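Local coordinates for cell wall binding protein cwp8 (Peptoclostridium difficile, PDB 5J6Q) that probably attaches to the bacterial cell wall through its three CWB2 modules, as one of the cell wall proteins of the surface layer, at residues A313-G318 with L326-L331; I368-V371 with K376-K379; E380-L385 with S391-V396; L534-L539 with A545-T550. All coordinates share one frame; numbering follows the deposited sequence.

Contacts 1, 2 and 3 follow one another along the chain and build on a single parallel sheet, whereas contact 4 belongs to another CWB2 range. Strands 313-318 and 367-371 are neighbours in that sheet, joined by backbone bonds such as Leu316 N to Tyr369 O at 2.8 Å, and the centres of contacts 1 and 2 lie about 10 Å apart. Contacts 2 and 3, with centres about 6 Å apart, share the passage from strand 367-371 through helix 379-386 to strand 392-396. Contact 4 has its centre about 14 Å from that of contact 1, and the two ranges meet where Ala329 CB approaches Ala537 CB at 4.1 Å.

Contact 1 of 4, residues A313-G318 with L326-L331; sequences AIILVG and LASAPL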
loop_
_atom_site.group_PDB
_atom_site.type_symbol
_atom_site.label_atom_id
_atom_site.label_comp_id
_atom_site.label_asym_id
_atom_site.label_seq_id
_atom_site.Cartn_x
_atom_site.Cartn_y
_atom_site.Cartn_z
ATOM N N ALA A 313 -28.093 12.148 -15.080
ATOM C CA ALA A 313 -29.140 12.197 -14.065
ATOM C C ALA A 313 -28.651 11.644 -12.739
ATOM O O ALA A 313 -27.493 11.227 -12.625
ATOM C CB ALA A 313 -30.348 11.384 -14.533
ATOM N N ILE A 314 -29.531 11.687 -11.714
ATOM C CA ILE A 314 -29.228 11.173 -10.372
ATOM C C ILE A 314 -30.434 10.223 -10.012
ATOM O O ILE A 314 -31.580 10.573 -10.325
ATOM C CB ILE A 314 -29.118 12.281 -9.266
ATOM C CG1 ILE A 314 -28.094 13.380 -9.652
ATOM C CG2 ILE A 314 -28.766 11.615 -7.863
ATOM C CD1 ILE A 314 -26.644 12.979 -9.494
ATOM N N ILE A 315 -30.142 9.006 -9.484
ATOM C CA ILE A 315 -31.147 8.154 -8.949
ATOM C C ILE A 315 -30.825 8.244 -7.480
ATOM O O ILE A 315 -29.690 7.939 -7.082
ATOM C CB ILE A 315 -31.146 6.686 -9.401
ATOM C CG1 ILE A 315 -30.974 6.545 -10.923
ATOM C CG2 ILE A 315 -32.497 6.070 -8.978
ATOM C CD1 ILE A 315 -32.286 6.909 -11.676
ATOM N N LEU A 316 -31.791 8.625 -6.663
ATOM C CA LEU A 316 -31.592 8.770 -5.217
ATOM C C LEU A 316 -32.562 7.807 -4.462
ATOM O O LEU A 316 -33.766 7.874 -4.672
ATOM C CB LEU A 316 -31.872 10.215 -4.882
ATOM C CG LEU A 316 -31.370 10.702 -3.552
ATOM C CD1 LEU A 316 -29.907 10.392 -3.368
ATOM C CD2 LEU A 316 -31.582 12.255 -3.542
ATOM N N VAL A 317 -32.035 6.855 -3.631
ATOM C CA VAL A 317 -32.963 5.924 -2.968
ATOM C C VAL A 317 -32.765 6.071 -1.472
ATOM O O VAL A 317 -31.829 6.765 -1.070
ATOM C CB VAL A 317 -32.680 4.480 -3.560
ATOM C CG1 VAL A 317 -31.327 3.962 -3.119
ATOM C CG2 VAL A 317 -33.749 3.484 -3.144
ATOM N N GLY A 318 -33.637 5.503 -0.611
ATOM C CA GLY A 318 -33.389 5.583 0.829
ATOM C C GLY A 318 -32.210 4.648 1.165
ATOM O O GLY A 318 -32.040 3.598 0.511
ATOM N N LEU A 326 -32.455 -2.176 -5.768
ATOM C CA LEU A 326 -32.047 -3.227 -6.716
ATOM C C LEU A 326 -32.892 -3.107 -7.959
ATOM O O LEU A 326 -32.376 -3.262 -9.069
ATOM C CB LEU A 326 -32.129 -4.643 -6.066
ATOM C CG LEU A 326 -33.525 -5.226 -5.807
ATOM C CD1 LEU A 326 -34.051 -5.909 -7.060
ATOM C CD2 LEU A 326 -33.433 -6.297 -4.716
ATOM N N ALA A 327 -34.230 -2.791 -7.771
ATOM C CA ALA A 327 -35.126 -2.563 -8.937
ATOM C C ALA A 327 -34.654 -1.312 -9.726
ATOM O O ALA A 327 -34.899 -1.223 -10.934
ATOM C CB ALA A 327 -36.557 -2.361 -8.452
ATOM N N SER A 328 -33.946 -0.347 -9.069
ATOM C CA SER A 328 -33.484 0.845 -9.802
ATOM C C SER A 328 -32.281 0.654 -10.729
ATOM O O SER A 328 -31.857 1.651 -11.345
ATOM C CB SER A 328 -33.130 1.940 -8.819
ATOM O OG SER A 328 -34.309 2.285 -8.114
ATOM N N ALA A 329 -31.751 -0.579 -10.866
ATOM C CA ALA A 329 -30.529 -0.755 -11.648
ATOM C C ALA A 329 -30.715 -0.505 -13.132
ATOM O O ALA A 329 -29.834 0.177 -13.666
ATOM C CB ALA A 329 -29.956 -2.172 -11.440
ATOM N N PRO A 330 -31.751 -1.090 -13.835
ATOM C CA PRO A 330 -31.869 -0.785 -15.279
ATOM C C PRO A 330 -32.176 0.700 -15.465
ATOM O O PRO A 330 -31.892 1.204 -16.506
ATOM C CB PRO A 330 -32.966 -1.747 -15.745
ATOM C CG PRO A 330 -33.683 -2.104 -14.499
ATOM C CD PRO A 330 -32.652 -2.207 -13.475
ATOM N N LEU A 331 -32.737 1.376 -14.443
ATOM C CA LEU A 331 -33.074 2.762 -14.508
ATOM C C LEU A 331 -31.807 3.604 -14.436
ATOM O O LEU A 331 -31.646 4.495 -15.301
ATOM C CB LEU A 331 -34.045 3.208 -13.370
ATOM C CG LEU A 331 -34.381 4.693 -13.521
ATOM C CD1 LEU A 331 -34.842 4.929 -15.010
ATOM C CD2 LEU A 331 -35.396 5.149 -12.601
#
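Ser328 is the first residue of 326-331 to meet strand 313-318, and it does so through its CB, which lies 4.2 Å from CG2 of Ile315. The two residues are also the nearest pair of the backbones, with their CA atoms 7.7 Å apart. The hydroxyl has other business: OG is hydrogen-bonded to the carbonyl oxygen of Asp324, one turn back, so the serine offers the strand its methylene while its hydroxyl is taken up by the helix that precedes it. Near this serine the chain passes from helix 322-327 to helix 329-334. CB of Ala329 points away from the strand and serves a different interface. Leu331 then returns to the sheet. Its CG is anti to the backbone N (chi1 -179°), an extension that brings the end of the leucine to the Ile315 tip. Ile315 CD1 sits 3.6 Å from Leu331 CG and 3.7 Å from Leu331 CD2, the two side chains crossing at a slant. Ile315 therefore divides its branches, CG2 for Ser328 and CD1 for Leu331. Farther out, it packs on Ile339 and Val371 of the flanking strands. This is the packing of a beta-alpha-beta crossover, in which helices 322-327 and 329-334 connect the neighbouring parallel strands 313-318 and 339-342 of a CWB2 module and pack against their sheet.

Contact 2 of 4, residues I368-V371 with K376-K379; sequences IYIV and KVSK
Ile370 and Val377 are the closest approach of the two backbones, their CA atoms 7.2 Å apart, at a place where the chain has left strand 367-371 and come back past its end. Segment 376-379 has no regular structure until Lys379 opens helix 379-386. The spacing leaves the interval to be filled by side chains. Both residues direct their CB atoms at the opposing segment, and a single methyl carries most of the meeting: CG2 of Ile370 lies 3.5 Å from CB of Val377, 3.7 Å from its CG1 and 3.8 Å from its CG2. The methyl is thus set against the fork of the valine, within reach of both prongs. CG2 is the Ile370 branch anti to the backbone N, while the CG1 methylene (chi1 -74°) lies beside that nitrogen, leaving the valine to the CG2 methyl. A lighter touch is added by Val377 CG2, which comes 4.3 Å from the carbonyl oxygen of Val371, whose own side chain is turned from this segment and packs on Ile315 and Ser328. Next in the chain, Ser378 occupies the N-cap position: its OG accepts from the backbone N of Thr381 and also bonds to the carbonyl oxygen of Lys344. The carbonyl oxygen of Val377 is hydrogen-bonded by Arg395. The chemistry implies a division of labour: the contact is purely apolar, buried hydrocarbon joining strand end and returning loop, while Ser378 OG and the Val377 carbonyl are bonded to groups outside the contact.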
loop_
_atom_site.group_PDB
_atom_site.type_symbol
_atom_site.label_atom_id
_atom_site.label_comp_id
_atom_site.label_asym_id
_atom_site.label_seq_id
_atom_site.Cartn_x
_atom_site.Cartn_y
_atom_site.Cartn_z
ATOM N N ILE A 368 -33.109 14.565 -11.318
ATOM C CA ILE A 368 -32.858 13.865 -10.090
ATOM C C ILE A 368 -34.173 13.092 -9.799
ATOM O O ILE A 368 -35.220 13.744 -9.612
ATOM C CB ILE A 368 -32.552 14.796 -8.903
ATOM C CG1 ILE A 368 -31.211 15.547 -9.121
ATOM C CG2 ILE A 368 -32.523 13.974 -7.600
ATOM C CD1 ILE A 368 -30.962 16.572 -8.013
ATOM N N TYR A 369 -34.127 11.705 -9.866
ATOM C CA TYR A 369 -35.276 10.921 -9.542
ATOM C C TYR A 369 -35.116 10.430 -8.110
ATOM O O TYR A 369 -34.051 9.895 -7.780
ATOM C CB TYR A 369 -35.383 9.698 -10.433
ATOM C CG TYR A 369 -35.436 9.977 -11.909
ATOM C CD1 TYR A 369 -34.284 10.234 -12.628
ATOM C CD2 TYR A 369 -36.648 9.947 -12.602
ATOM C CE1 TYR A 369 -34.324 10.442 -14.008
ATOM C CE2 TYR A 369 -36.700 10.158 -13.974
ATOM C CZ TYR A 369 -35.536 10.408 -14.674
ATOM O OH TYR A 369 -35.597 10.635 -16.041
ATOM N N ILE A 370 -36.114 10.580 -7.273
ATOM C CA ILE A 370 -36.087 10.070 -5.898
ATOM C C ILE A 370 -36.976 8.803 -5.959
ATOM O O ILE A 370 -38.138 8.912 -6.316
ATOM C CB ILE A 370 -36.613 11.180 -4.979
ATOM C CG1 ILE A 370 -35.536 12.252 -4.862
ATOM C CG2 ILE A 370 -36.996 10.658 -3.587
ATOM C CD1 ILE A 370 -36.031 13.602 -4.455
ATOM N N VAL A 371 -36.407 7.604 -5.708
ATOM C CA VAL A 371 -37.205 6.380 -5.733
ATOM C C VAL A 371 -37.720 6.072 -4.320
ATOM O O VAL A 371 -36.964 6.236 -3.366
ATOM C CB VAL A 371 -36.316 5.268 -6.306
ATOM C CG1 VAL A 371 -37.031 3.909 -6.247
ATOM C CG2 VAL A 371 -35.944 5.617 -7.757
ATOM N N LYS A 376 -38.813 6.898 2.906
ATOM C CA LYS A 376 -37.439 6.579 2.524
ATOM C C LYS A 376 -36.671 7.887 2.336
ATOM O O LYS A 376 -35.606 8.065 2.907
ATOM C CB LYS A 376 -37.433 5.768 1.214
ATOM C CG LYS A 376 -37.593 4.248 1.395
ATOM C CD LYS A 376 -38.495 3.869 2.566
ATOM C CE LYS A 376 -37.913 2.749 3.392
ATOM N NZ LYS A 376 -37.195 3.263 4.597
ATOM N N VAL A 377 -37.240 8.804 1.527
ATOM C CA VAL A 377 -36.679 10.115 1.256
ATOM C C VAL A 377 -37.806 11.142 1.503
ATOM O O VAL A 377 -38.732 11.240 0.696
ATOM C CB VAL A 377 -36.166 10.239 -0.197
ATOM C CG1 VAL A 377 -35.381 11.535 -0.345
ATOM C CG2 VAL A 377 -35.310 9.029 -0.597
ATOM N N SER A 378 -37.730 11.900 2.598
ATOM C CA SER A 378 -38.799 12.851 2.942
ATOM C C SER A 378 -39.143 13.902 1.865
ATOM O O SER A 378 -38.480 14.045 0.829
ATOM C CB SER A 378 -38.444 13.590 4.231
ATOM O OG SER A 378 -37.261 14.348 4.061
ATOM N N LYS A 379 -40.219 14.634 2.136
ATOM C CA LYS A 379 -40.690 15.699 1.266
ATOM C C LYS A 379 -39.717 16.855 1.396
ATOM O O LYS A 379 -39.429 17.532 0.413
ATOM C CB LYS A 379 -42.114 16.132 1.685
ATOM C CG LYS A 379 -42.668 17.269 0.838
ATOM C CD LYS A 379 -43.244 16.749 -0.483
#

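Contact 3 of 4, residues E380-L385 with S391-V396; sequences ETEEKL and SKVERV
Glu382 and Arg395 form the salt bridge that links helix 379-386 to strand 392-396. Arg395 NH1 donates to Glu382 OE2 at 2.8 Å with an N-H...O angle of 158°, and NE adds a weak bond to the same oxygen at 3.3 Å. The acceptor lies close to the guanidinium plane, at its edge, yet the arginine meets the carboxylate from above, with the two planes 59° apart. A bend at chi3 turns the guanidinium to the glutamate. The same NH1 is also hydrogen-bonded to the carbonyl oxygen of Val377, and NH2 to that of Gly372, so the group is held by several acceptors.

Beyond the charges, the glutamate's aliphatic stem packs on Val393, with Glu382 CG 3.9 Å from Val393 CG1. The second valine methyl, CG2, lies 3.9 Å from Leu385 O and 4.2 Å from Leu385 CB. Helix and strand run nearly antiparallel, 158° between their directions, with axes 9.3 Å apart. In the beta-alpha-beta unit formed with strand 367-371, Ile370 of that strand touches Glu382, Leu385 and Val393, placing the helix over the two adjacent strands.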
loop_
_atom_site.group_PDB
_atom_site.type_symbol
_atom_site.label_atom_id
_atom_site.label_comp_id
_atom_site.label_asym_id
_atom_site.label_seq_id
_atom_site.Cartn_x
_atom_site.Cartn_y
_atom_site.Cartn_z
ATOM N N GLU A 380 -39.189 17.061 2.615
ATOM C CA GLU A 380 -38.240 18.144 2.865
ATOM C C GLU A 380 -36.892 17.939 2.166
ATOM O O GLU A 380 -36.296 18.928 1.747
ATOM C CB GLU A 380 -38.006 18.338 4.366
ATOM C CG GLU A 380 -37.563 19.757 4.677
ATOM C CD GLU A 380 -37.117 19.930 6.109
ATOM O OE1 GLU A 380 -37.814 20.630 6.878
ATOM O OE2 GLU A 380 -36.062 19.366 6.459
ATOM N N THR A 381 -36.380 16.695 2.033
ATOM C CA THR A 381 -35.103 16.568 1.316
ATOM C C THR A 381 -35.423 16.885 -0.149
ATOM O O THR A 381 -34.629 17.500 -0.873
ATOM C CB THR A 381 -34.489 15.136 1.475
ATOM O OG1 THR A 381 -33.817 15.061 2.738
ATOM C CG2 THR A 381 -33.463 14.808 0.342
ATOM N N GLU A 382 -36.596 16.469 -0.577
ATOM C CA GLU A 382 -37.008 16.741 -1.954
ATOM C C GLU A 382 -37.028 18.262 -2.278
ATOM O O GLU A 382 -36.692 18.623 -3.412
ATOM C CB GLU A 382 -38.389 16.169 -2.159
ATOM C CG GLU A 382 -38.741 15.921 -3.607
ATOM C CD GLU A 382 -40.045 15.176 -3.678
ATOM O OE1 GLU A 382 -40.496 14.868 -4.783
ATOM O OE2 GLU A 382 -40.619 14.892 -2.573
ATOM N N GLU A 383 -37.384 19.136 -1.289
ATOM C CA GLU A 383 -37.434 20.589 -1.475
ATOM C C GLU A 383 -36.061 21.239 -1.321
ATOM O O GLU A 383 -35.833 22.324 -1.864
ATOM C CB GLU A 383 -38.425 21.223 -0.484
ATOM C CG GLU A 383 -37.992 21.061 0.958
ATOM C CD GLU A 383 -39.098 21.359 1.948
ATOM O OE1 GLU A 383 -38.851 22.158 2.877
ATOM O OE2 GLU A 383 -40.197 20.790 1.804
ATOM N N LYS A 384 -35.144 20.621 -0.574
ATOM C CA LYS A 384 -33.816 21.214 -0.496
ATOM C C LYS A 384 -33.208 20.991 -1.877
ATOM O O LYS A 384 -32.466 21.837 -2.391
ATOM C CB LYS A 384 -32.936 20.562 0.598
ATOM C CG LYS A 384 -31.435 20.858 0.405
ATOM C CD LYS A 384 -30.542 20.165 1.469
ATOM C CE LYS A 384 -29.077 20.164 1.040
ATOM N NZ LYS A 384 -28.242 21.225 1.715
ATOM N N LEU A 385 -33.552 19.848 -2.491
ATOM C CA LEU A 385 -33.035 19.509 -3.798
ATOM C C LEU A 385 -33.645 20.405 -4.868
ATOM O O LEU A 385 -32.987 20.659 -5.858
ATOM C CB LEU A 385 -33.339 18.040 -4.106
ATOM C CG LEU A 385 -32.532 17.057 -3.268
ATOM C CD1 LEU A 385 -33.191 15.694 -3.351
ATOM C CD2 LEU A 385 -31.101 16.988 -3.777
ATOM N N SER A 391 -33.198 20.483 -14.089
ATOM C CA SER A 391 -34.368 20.468 -14.964
ATOM C C SER A 391 -35.604 19.988 -14.222
ATOM O O SER A 391 -36.679 20.531 -14.431
ATOM C CB SER A 391 -34.102 19.565 -16.162
ATOM O OG SER A 391 -35.260 19.376 -16.958
ATOM N N LYS A 392 -35.455 18.986 -13.319
ATOM C CA LYS A 392 -36.583 18.422 -12.553
ATOM C C LYS A 392 -36.210 17.307 -11.482
ATOM O O LYS A 392 -35.470 16.374 -11.804
ATOM C CB LYS A 392 -37.576 17.789 -13.551
ATOM C CG LYS A 392 -38.892 17.379 -12.906
ATOM C CD LYS A 392 -39.841 16.734 -13.906
ATOM C CE LYS A 392 -40.946 15.987 -13.198
ATOM N NZ LYS A 392 -41.576 14.949 -14.072
ATOM N N VAL A 393 -36.720 17.461 -10.242
ATOM C CA VAL A 393 -36.639 16.518 -9.164
ATOM C C VAL A 393 -37.982 15.757 -9.299
ATOM O O VAL A 393 -39.000 16.244 -8.828
ATOM C CB VAL A 393 -36.530 17.213 -7.788
ATOM C CG1 VAL A 393 -36.386 16.166 -6.688
ATOM C CG2 VAL A 393 -35.344 18.157 -7.742
ATOM N N GLU A 394 -37.979 14.598 -9.974
ATOM C CA GLU A 394 -39.170 13.789 -10.223
ATOM C C GLU A 394 -39.254 12.570 -9.309
ATOM O O GLU A 394 -38.303 11.773 -9.260
ATOM C CB GLU A 394 -39.130 13.321 -11.683
ATOM C CG GLU A 394 -40.207 12.313 -12.045
ATOM C CD GLU A 394 -40.192 11.975 -13.525
ATOM O OE1 GLU A 394 -39.158 12.206 -14.195
ATOM O OE2 GLU A 394 -41.220 11.478 -14.022
ATOM N N ARG A 395 -40.375 12.401 -8.582
ATOM C CA ARG A 395 -40.437 11.239 -7.711
ATOM C C ARG A 395 -41.099 10.065 -8.407
ATOM O O ARG A 395 -42.123 10.206 -9.114
ATOM C CB ARG A 395 -41.108 11.555 -6.370
ATOM C CG ARG A 395 -40.685 10.481 -5.348
ATOM C CD ARG A 395 -41.348 10.578 -3.982
ATOM N NE ARG A 395 -40.765 11.659 -3.187
ATOM C CZ ARG A 395 -40.198 11.508 -1.990
ATOM N NH1 ARG A 395 -39.751 12.560 -1.326
ATOM N NH2 ARG A 395 -40.062 10.299 -1.457
ATOM N N VAL A 396 -40.451 8.889 -8.230
ATOM C CA VAL A 396 -40.835 7.614 -8.832
ATOM C C VAL A 396 -41.245 6.781 -7.650
ATOM O O VAL A 396 -40.382 6.215 -6.941
ATOM C CB VAL A 396 -39.635 6.985 -9.600
ATOM C CG1 VAL A 396 -40.029 5.657 -10.238
ATOM C CG2 VAL A 396 -39.120 7.950 -10.672
#

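Contact 4 of 4, residues L534-L539 with A545-T550; sequences LTAAPL and APIVLT
Ile547 points its side chain at the helical segment 534-539 and meets it end-on, through its last carbon. CD1 lies 3.6 Å from CA of Ala537 and 3.7 Å from the backbone N of the same residue, so the methyl rests against the main chain itself. The peptide just before is close as well, with Ile547 CD1 4.0 Å from Ala536 C. The alanine methyls come in beside this approach, Ala537 CB at 4.1 Å and Ala536 CB at 4.4 Å from Ile547 CD1. Their bearings differ: the CB of Ala536 faces the strand, whereas that of Ala537 is turned to one flank. With chi2 at 177° the Ile547 chain is stretched out beyond CB, carrying CD1 into the helix surface. The small side chains of Ala536 and Ala537 probably allow so close an approach, with CA atoms of Ala537 and Ile547 7.3 Å apart. The meeting belongs to a beta-alpha-beta unit, in which helix 531-542 connects the parallel, neighbouring strands 516-519 and 547-549. The helix is kinked here, since the N of Pro538, which has no hydrogen to give, and that of Leu539 make no bond to the preceding turn, and Pro538 packs on Ala332 and Ser333 of helix 329-334. Strand 547-549 is outermost in its sheet; one side pairs with strand 516-519 through backbone bonds such as Val548 with Tyr517, while the amide of Asn502 bonds to Ile547 O through ND2 and to Leu549 N through OD1.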
loop_
_atom_site.group_PDB
_atom_site.type_symbol
_atom_site.label_atom_id
_atom_site.label_comp_id
_atom_site.label_asym_id
_atom_site.label_seq_id
_atom_site.Cartn_x
_atom_site.Cartn_y
_atom_site.Cartn_z
ATOM N N LEU A 534 -26.379 -3.224 -4.687
ATOM C CA LEU A 534 -27.292 -2.433 -5.471
ATOM C C LEU A 534 -26.605 -1.134 -6.011
ATOM O O LEU A 534 -26.845 -0.820 -7.153
ATOM C CB LEU A 534 -28.623 -2.223 -4.686
ATOM C CG LEU A 534 -28.640 -1.084 -3.768
ATOM C CD1 LEU A 534 -29.062 0.210 -4.554
ATOM C CD2 LEU A 534 -29.568 -1.407 -2.618
ATOM N N THR A 535 -25.704 -0.427 -5.284
ATOM C CA THR A 535 -25.093 0.749 -5.969
ATOM C C THR A 535 -24.139 0.306 -7.090
ATOM O O THR A 535 -24.021 1.027 -8.081
ATOM C CB THR A 535 -24.313 1.657 -5.013
ATOM O OG1 THR A 535 -23.335 0.940 -4.301
ATOM C CG2 THR A 535 -25.229 2.365 -4.014
ATOM N N ALA A 536 -23.500 -0.914 -6.972
ATOM C CA ALA A 536 -22.637 -1.351 -8.053
ATOM C C ALA A 536 -23.313 -2.102 -9.235
ATOM O O ALA A 536 -22.642 -2.299 -10.289
ATOM C CB ALA A 536 -21.503 -2.231 -7.510
ATOM N N ALA A 537 -24.531 -2.504 -9.154
ATOM C CA ALA A 537 -25.045 -3.273 -10.271
ATOM C C ALA A 537 -24.949 -2.478 -11.677
ATOM O O ALA A 537 -24.645 -3.158 -12.613
ATOM C CB ALA A 537 -26.474 -3.706 -9.999
ATOM N N PRO A 538 -25.227 -1.132 -11.853
ATOM C CA PRO A 538 -25.097 -0.488 -13.207
ATOM C C PRO A 538 -23.672 -0.509 -13.619
ATOM O O PRO A 538 -23.347 -0.515 -14.820
ATOM C CB PRO A 538 -25.641 0.957 -12.994
ATOM C CG PRO A 538 -25.999 1.012 -11.416
ATOM C CD PRO A 538 -26.153 -0.383 -10.987
ATOM N N LEU A 539 -22.737 -0.476 -12.593
ATOM C CA LEU A 539 -21.343 -0.536 -12.913
ATOM C C LEU A 539 -21.009 -1.937 -13.457
ATOM O O LEU A 539 -20.386 -2.060 -14.558
ATOM C CB LEU A 539 -20.525 -0.135 -11.695
ATOM C CG LEU A 539 -19.069 -0.569 -11.796
ATOM C CD1 LEU A 539 -18.363 0.262 -12.848
ATOM C CD2 LEU A 539 -18.341 -0.312 -10.507
ATOM N N ALA A 545 -20.656 -7.815 -16.541
ATOM C CA ALA A 545 -19.947 -8.690 -15.642
ATOM C C ALA A 545 -20.913 -8.986 -14.467
ATOM O O ALA A 545 -21.827 -8.218 -14.213
ATOM C CB ALA A 545 -18.665 -7.899 -15.111
ATOM N N PRO A 546 -20.741 -10.119 -13.804
ATOM C CA PRO A 546 -21.643 -10.448 -12.678
ATOM C C PRO A 546 -21.135 -9.887 -11.245
ATOM O O PRO A 546 -19.995 -9.470 -11.077
ATOM C CB PRO A 546 -21.581 -11.961 -12.667
ATOM C CG PRO A 546 -20.076 -12.196 -12.870
ATOM C CD PRO A 546 -19.858 -11.261 -14.132
ATOM N N ILE A 547 -22.029 -9.943 -10.248
ATOM C CA ILE A 547 -21.685 -9.554 -8.914
ATOM C C ILE A 547 -21.751 -10.884 -8.116
ATOM O O ILE A 547 -22.801 -11.485 -8.031
ATOM C CB ILE A 547 -22.620 -8.499 -8.307
ATOM C CG1 ILE A 547 -22.440 -7.173 -9.054
ATOM C CG2 ILE A 547 -22.238 -8.310 -6.697
ATOM C CD1 ILE A 547 -23.393 -6.011 -8.598
ATOM N N VAL A 548 -20.626 -11.374 -7.644
ATOM C CA VAL A 548 -20.662 -12.567 -6.807
ATOM C C VAL A 548 -21.116 -12.029 -5.384
ATOM O O VAL A 548 -20.496 -11.088 -4.879
ATOM C CB VAL A 548 -19.211 -13.125 -6.759
ATOM C CG1 VAL A 548 -19.041 -14.245 -5.658
ATOM C CG2 VAL A 548 -18.844 -13.682 -8.169
ATOM N N LEU A 549 -22.151 -12.604 -4.758
ATOM C CA LEU A 549 -22.511 -12.065 -3.415
ATOM C C LEU A 549 -21.937 -12.990 -2.338
ATOM O O LEU A 549 -22.292 -14.199 -2.210
ATOM C CB LEU A 549 -24.017 -12.015 -3.262
ATOM C CG LEU A 549 -24.685 -10.992 -4.188
ATOM C CD1 LEU A 549 -26.198 -11.188 -4.078
ATOM C CD2 LEU A 549 -24.252 -9.519 -3.878
ATOM N N THR A 550 -20.978 -12.410 -1.569
ATOM C CA THR A 550 -20.492 -13.187 -0.474
ATOM C C THR A 550 -19.911 -12.272 0.631
ATOM O O THR A 550 -19.380 -11.196 0.313
ATOM C CB THR A 550 -19.373 -14.156 -0.917
ATOM O OG1 THR A 550 -19.225 -15.163 0.117
ATOM C CG2 THR A 550 -18.067 -13.472 -1.045
#